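Beta-galactosidase (Trichoderma reesei, PDB 3OG2) probably hydrolyses terminal non-reducing beta-D-galactose residues in beta-D-galactosides, as a glycoprotein of glycoside hydrolase family 35. Local coordinates at residues Q365-K370 against Y558-L563; S535-V540 against V546-D551. All coordinates share one frame; numbering follows the deposited sequence.

In the fold
From the N terminus the chain first builds the TIM barrel, whose helix 357-370 supplies the earlier half of contact 1. It then runs through the mostly beta region of domain 2, where contact 2 closes a short hairpin between strands 538-542 and 545-551. Helix 552-555 follows, and the chain returns to helix 357-370 at residues 558-563, closing the long loop of contact 1. Contact 2 is therefore nested inside contact 1; their centres are about 18 Å apart. The two meet where Tyr558 OH lies 2.9 Å from Arg537 NH1, a probable hydrogen bond, so the hairpin, the domain 3 sheet and the barrel are joined in succession.

Contact 1: Q365-K370 against Y558-L563; sequences QGQFLK and YWVPTL
Gln367 reaches from helix 357-370 to Val560, the two side chains sliding past each other in opposite directions. The amide oxygen does the touching: Gln367 OE1 lies 3.3 Å from Val560 CB, and the CG2 branch also packs against the amide carbon. A bend at chi2 (-63°) folds the glutamine chain and brings its amide against the valine. The amide nitrogen turns to other partners, the backbone oxygen of Ala67 and a water 3.1 Å from Gln367 NE2. The same water lies 2.8 Å from Val560 O, within hydrogen-bonding distance. A second water bridges Lys370 to the same carbonyl, 2.7 Å from Lys370 NZ, while the ammonium end comes 3.7 Å from the methyl Thr562 CG2. No direct hydrogen bond crosses between the segments; two waters converge on Val560 O instead. With an alanine at Gln367, Val560 would probably lose the amide packed against it, and Ala67 O and one bridging water their donor. Phe472 of strand 470-476 touches both Gln367 and Val560. This is a partly water-mediated interdomain contact, joining a helix of the TIM barrel to the edge strand 558-559 of the domain 3 sheet and the loop after it.

Contact 2: S535-V540 against V546-D551; sequences SARQVV and VIYMVD
Gln538 and Met549 form a hydrogen-bonded antiparallel pair, with Gln538 N to Met549 O at 3.0 Å and Met549 N to Gln538 O at 2.8 Å. Val540 and Ile547 repeat the pattern; the bond from Ile547 N to Val540 O is nearly straight (174°). Between them Val539 and Tyr548 are a non-hydrogen-bonded pair, and Val539 CA makes a C-H...O contact with Ile547 O at 3.3 Å. Among the apolar contacts, Met549 bends at chi3 (-89°) and crosses Val540, placing its CE 3.6 Å from Val540 CG2. On the face bearing Val539 and Tyr548, the methyls Val539 CG1 and Val546 CG1 meet at 3.6 Å, and Val539 CG1 also lies over one face of the Tyr548 ring, offset toward its rim. Arg537 runs alongside Tyr548 and Val550: its CD packs on Val550 CG1, and Tyr548 CD2 sits over one guanidinium face, the two planes 73° apart. Most polar ends find partners outside the hairpin. Arg537 forms salt bridges with Glu613 and Glu513, Tyr548 OH bonds to Asp640, and Gln538 OE1 accepts from Asn516 N while its NE2 turns back to Ala536 O. Asp551, its OD1 bonded to Ser554 OG, occupies the N-cap position of helix 552-555. This hairpin lies inside a mixed five-stranded sheet, flanked by strand 510-513 beside 538-542 and by strand 481-487 beside 545-551, while Leu529 and Trp531 of strand 527-532 pack against Val540 and Met549 respectively.

Contact 1: Q365-K370 against Y558-L563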
loop_
_atom_site.group_PDB
_atom_site.type_symbol
_atom_site.label_atom_id
_atom_site.label_comp_id
_atom_site.label_asym_id
_atom_site.label_seq_id
_atom_site.Cartn_x
_atom_site.Cartn_y
_atom_site.Cartn_z
ATOM N N GLN A 365 -7.514 17.358 -3.615
ATOM C CA GLN A 365 -7.545 17.640 -2.166
ATOM C C GLN A 365 -6.182 17.983 -1.612
ATOM O O GLN A 365 -6.059 18.919 -0.808
ATOM C CB GLN A 365 -8.092 16.400 -1.439
ATOM C CG GLN A 365 -9.550 16.065 -1.848
ATOM C CD GLN A 365 -10.037 14.833 -1.113
ATOM O OE1 GLN A 365 -9.522 14.431 -0.056
ATOM N NE2 GLN A 365 -11.038 14.174 -1.637
ATOM N N GLY A 366 -5.135 17.263 -2.053
ATOM C CA GLY A 366 -3.799 17.602 -1.560
ATOM C C GLY A 366 -3.342 18.985 -2.004
ATOM O O GLY A 366 -2.737 19.758 -1.234
ATOM N N GLN A 367 -3.643 19.318 -3.273
ATOM C CA GLN A 367 -3.221 20.625 -3.766
ATOM C C GLN A 367 -3.977 21.757 -3.087
ATOM O O GLN A 367 -3.388 22.807 -2.827
ATOM C CB GLN A 367 -3.392 20.663 -5.287
ATOM C CG GLN A 367 -2.438 19.673 -5.980
ATOM C CD GLN A 367 -0.999 20.018 -5.759
ATOM O OE1 GLN A 367 -0.502 21.054 -5.416
ATOM N NE2 GLN A 367 -0.186 18.956 -5.985
ATOM N N PHE A 368 -5.246 21.551 -2.744
ATOM C CA PHE A 368 -6.011 22.544 -2.011
ATOM C C PHE A 368 -5.408 22.790 -0.625
ATOM O O PHE A 368 -5.179 23.957 -0.220
ATOM C CB PHE A 368 -7.468 22.052 -1.889
ATOM C CG PHE A 368 -8.249 22.853 -0.850
ATOM C CD1 PHE A 368 -8.472 24.212 -1.001
ATOM C CD2 PHE A 368 -8.725 22.208 0.272
ATOM C CE1 PHE A 368 -9.134 24.974 -0.027
ATOM C CE2 PHE A 368 -9.414 22.949 1.208
ATOM C CZ PHE A 368 -9.644 24.302 1.051
ATOM N N LEU A 369 -5.153 21.699 0.118
ATOM C CA LEU A 369 -4.743 21.923 1.521
ATOM C C LEU A 369 -3.387 22.622 1.578
ATOM O O LEU A 369 -3.187 23.466 2.468
ATOM C CB LEU A 369 -4.706 20.615 2.300
ATOM C CG LEU A 369 -6.107 20.075 2.701
ATOM C CD1 LEU A 369 -5.985 18.730 3.339
ATOM C CD2 LEU A 369 -6.790 21.067 3.678
ATOM N N LYS A 370 -2.475 22.331 0.640
ATOM C CA LYS A 370 -1.133 22.899 0.800
ATOM C C LYS A 370 -1.066 24.387 0.483
ATOM O O LYS A 370 -0.044 25.010 0.762
ATOM C CB LYS A 370 -0.130 22.075 0.031
ATOM C CG LYS A 370 -0.262 22.198 -1.486
ATOM C CD LYS A 370 0.763 21.249 -2.173
ATOM C CE LYS A 370 2.167 21.665 -1.855
ATOM N NZ LYS A 370 3.212 20.954 -2.676
ATOM N N TYR A 558 -4.549 18.948 -14.082
ATOM C CA TYR A 558 -3.610 19.995 -13.670
ATOM C C TYR A 558 -2.638 19.467 -12.603
ATOM O O TYR A 558 -2.965 18.524 -11.850
ATOM C CB TYR A 558 -4.380 21.198 -13.040
ATOM C CG TYR A 558 -5.026 22.130 -14.039
ATOM C CD1 TYR A 558 -6.077 21.684 -14.882
ATOM C CD2 TYR A 558 -4.666 23.465 -14.162
ATOM C CE1 TYR A 558 -6.673 22.567 -15.785
ATOM C CE2 TYR A 558 -5.256 24.357 -15.071
ATOM C CZ TYR A 558 -6.264 23.871 -15.869
ATOM O OH TYR A 558 -6.860 24.739 -16.795
ATOM N N TRP A 559 -1.469 20.110 -12.544
ATOM C CA TRP A 559 -0.381 19.655 -11.706
ATOM C C TRP A 559 0.293 20.870 -11.126
ATOM O O TRP A 559 0.314 21.936 -11.763
ATOM C CB TRP A 559 0.649 18.860 -12.554
ATOM C CG TRP A 559 0.039 17.691 -13.255
ATOM C CD1 TRP A 559 -0.467 17.709 -14.528
ATOM C CD2 TRP A 559 -0.153 16.367 -12.772
ATOM N NE1 TRP A 559 -0.957 16.454 -14.871
ATOM C CE2 TRP A 559 -0.782 15.620 -13.791
ATOM C CE3 TRP A 559 0.140 15.736 -11.536
ATOM C CZ2 TRP A 559 -1.125 14.269 -13.665
ATOM C CZ3 TRP A 559 -0.210 14.396 -11.434
ATOM C CH2 TRP A 559 -0.820 13.671 -12.450
ATOM N N VAL A 560 0.887 20.710 -9.938
ATOM C CA VAL A 560 1.565 21.834 -9.309
ATOM C C VAL A 560 2.921 21.400 -8.784
ATOM O O VAL A 560 3.174 21.324 -7.563
ATOM C CB VAL A 560 0.719 22.439 -8.172
ATOM C CG1 VAL A 560 1.282 23.798 -7.768
ATOM C CG2 VAL A 560 -0.757 22.589 -8.551
ATOM N N PRO A 561 3.868 21.118 -9.679
ATOM C CA PRO A 561 5.233 20.778 -9.225
ATOM C C PRO A 561 5.877 22.000 -8.575
ATOM O O PRO A 561 5.656 23.143 -8.965
ATOM C CB PRO A 561 5.942 20.407 -10.573
ATOM C CG PRO A 561 5.215 21.305 -11.554
ATOM C CD PRO A 561 3.757 21.182 -11.140
ATOM N N THR A 562 6.681 21.705 -7.548
ATOM C CA THR A 562 7.324 22.780 -6.781
ATOM C C THR A 562 8.684 23.115 -7.391
ATOM O O THR A 562 9.396 22.244 -7.929
ATOM C CB THR A 562 7.482 22.365 -5.315
ATOM O OG1 THR A 562 8.280 21.157 -5.246
ATOM C CG2 THR A 562 6.129 22.092 -4.676
ATOM N N LEU A 563 9.074 24.364 -7.328
ATOM C CA LEU A 563 10.400 24.769 -7.787
ATOM C C LEU A 563 11.466 24.463 -6.748
ATOM O O LEU A 563 11.331 24.795 -5.556
ATOM C CB LEU A 563 10.385 26.296 -8.025
ATOM C CG LEU A 563 9.676 26.713 -9.305
ATOM C CD1 LEU A 563 9.493 28.220 -9.364
ATOM C CD2 LEU A 563 10.504 26.298 -10.541
HETATM O O HOH W 1 2.910 19.000 -5.964
HETATM O O HOH W 2 2.815 22.328 -4.988
#

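Contact 2: S535-V540 against V546-D551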
loop_
_atom_site.group_PDB
_atom_site.type_symbol
_atom_site.label_atom_id
_atom_site.label_comp_id
_atom_site.label_asym_id
_atom_site.label_seq_id
_atom_site.Cartn_x
_atom_site.Cartn_y
_atom_site.Cartn_z
ATOM N N SER A 535 -16.889 21.703 -19.768
ATOM C CA SER A 535 -15.568 21.368 -20.319
ATOM C C SER A 535 -14.894 22.561 -20.947
ATOM O O SER A 535 -13.725 22.463 -21.345
ATOM C CB SER A 535 -15.751 20.253 -21.350
ATOM O OG SER A 535 -16.640 20.761 -22.320
ATOM N N ALA A 536 -15.613 23.683 -21.062
ATOM C CA ALA A 536 -15.015 24.899 -21.601
ATOM C C ALA A 536 -14.489 25.801 -20.494
ATOM O O ALA A 536 -15.267 26.348 -19.709
ATOM C CB ALA A 536 -16.045 25.655 -22.423
ATOM N N ARG A 537 -13.180 25.984 -20.402
ATOM C CA ARG A 537 -12.627 26.798 -19.347
ATOM C C ARG A 537 -13.045 28.260 -19.486
ATOM O O ARG A 537 -13.148 28.801 -20.598
ATOM C CB ARG A 537 -11.077 26.687 -19.449
ATOM C CG ARG A 537 -10.384 27.525 -18.400
ATOM C CD ARG A 537 -8.898 27.201 -18.250
ATOM N NE ARG A 537 -8.187 27.803 -19.413
ATOM C CZ ARG A 537 -6.892 27.552 -19.622
ATOM N NH1 ARG A 537 -6.186 26.738 -18.816
ATOM N NH2 ARG A 537 -6.258 28.088 -20.641
ATOM N N GLN A 538 -13.300 28.935 -18.375
ATOM C CA GLN A 538 -13.497 30.361 -18.356
ATOM C C GLN A 538 -12.258 31.008 -17.701
ATOM O O GLN A 538 -11.714 30.446 -16.739
ATOM C CB GLN A 538 -14.729 30.758 -17.528
ATOM C CG GLN A 538 -15.951 29.896 -17.778
ATOM C CD GLN A 538 -16.496 30.043 -19.183
ATOM O OE1 GLN A 538 -16.996 31.156 -19.501
ATOM N NE2 GLN A 538 -16.479 28.968 -19.992
ATOM N N VAL A 539 -11.839 32.159 -18.197
ATOM C CA VAL A 539 -10.680 32.814 -17.596
ATOM C C VAL A 539 -11.027 34.294 -17.535
ATOM O O VAL A 539 -11.436 34.875 -18.541
ATOM C CB VAL A 539 -9.379 32.616 -18.397
ATOM C CG1 VAL A 539 -8.180 33.321 -17.722
ATOM C CG2 VAL A 539 -9.049 31.144 -18.592
ATOM N N VAL A 540 -10.830 34.898 -16.378
ATOM C CA VAL A 540 -11.048 36.318 -16.167
ATOM C C VAL A 540 -9.824 36.922 -15.476
ATOM O O VAL A 540 -9.246 36.315 -14.566
ATOM C CB VAL A 540 -12.317 36.586 -15.311
ATOM C CG1 VAL A 540 -12.451 38.086 -14.994
ATOM C CG2 VAL A 540 -13.545 36.044 -16.023
ATOM N N VAL A 546 -5.474 36.521 -12.089
ATOM C CA VAL A 546 -6.072 35.771 -13.199
ATOM C C VAL A 546 -6.708 34.521 -12.615
ATOM O O VAL A 546 -6.034 33.771 -11.918
ATOM C CB VAL A 546 -5.026 35.401 -14.240
ATOM C CG1 VAL A 546 -5.753 34.642 -15.339
ATOM C CG2 VAL A 546 -4.303 36.661 -14.716
ATOM N N ILE A 547 -8.012 34.377 -12.868
ATOM C CA ILE A 547 -8.737 33.220 -12.348
ATOM C C ILE A 547 -9.097 32.290 -13.512
ATOM O O ILE A 547 -9.708 32.757 -14.480
ATOM C CB ILE A 547 -9.986 33.606 -11.537
ATOM C CG1 ILE A 547 -9.702 34.760 -10.574
ATOM C CG2 ILE A 547 -10.495 32.368 -10.808
ATOM C CD1 ILE A 547 -10.264 36.117 -10.985
ATOM N N TYR A 548 -8.686 31.037 -13.351
ATOM C CA TYR A 548 -9.015 29.971 -14.300
ATOM C C TYR A 548 -10.120 29.163 -13.688
ATOM O O TYR A 548 -9.954 28.638 -12.564
ATOM C CB TYR A 548 -7.788 29.102 -14.540
ATOM C CG TYR A 548 -6.623 29.809 -15.184
ATOM C CD1 TYR A 548 -5.824 30.691 -14.450
ATOM C CD2 TYR A 548 -6.273 29.625 -16.512
ATOM C CE1 TYR A 548 -4.753 31.348 -15.013
ATOM C CE2 TYR A 548 -5.190 30.291 -17.092
ATOM C CZ TYR A 548 -4.432 31.164 -16.344
ATOM O OH TYR A 548 -3.337 31.809 -16.897
ATOM N N MET A 549 -11.264 29.060 -14.372
ATOM C CA MET A 549 -12.470 28.408 -13.860
ATOM C C MET A 549 -12.715 27.160 -14.690
ATOM O O MET A 549 -13.049 27.321 -15.882
ATOM C CB MET A 549 -13.628 29.377 -13.959
ATOM C CG MET A 549 -13.539 30.521 -12.922
ATOM S SD MET A 549 -14.572 31.926 -13.433
ATOM C CE MET A 549 -13.363 32.802 -14.408
ATOM N N VAL A 550 -12.579 25.980 -14.124
ATOM C CA VAL A 550 -12.659 24.754 -14.890
ATOM C C VAL A 550 -13.657 23.773 -14.269
ATOM O O VAL A 550 -14.089 23.949 -13.125
ATOM C CB VAL A 550 -11.271 24.073 -14.989
ATOM C CG1 VAL A 550 -10.304 24.989 -15.740
ATOM C CG2 VAL A 550 -10.717 23.698 -13.617
ATOM N N ASP A 551 -13.999 22.720 -15.038
ATOM C CA ASP A 551 -14.778 21.667 -14.383
ATOM C C ASP A 551 -13.818 20.690 -13.733
ATOM O O ASP A 551 -12.585 20.640 -13.930
ATOM C CB ASP A 551 -15.735 21.013 -15.355
ATOM C CG ASP A 551 -15.074 20.173 -16.419
ATOM O OD1 ASP A 551 -13.855 20.325 -16.675
ATOM O OD2 ASP A 551 -15.837 19.399 -17.044
#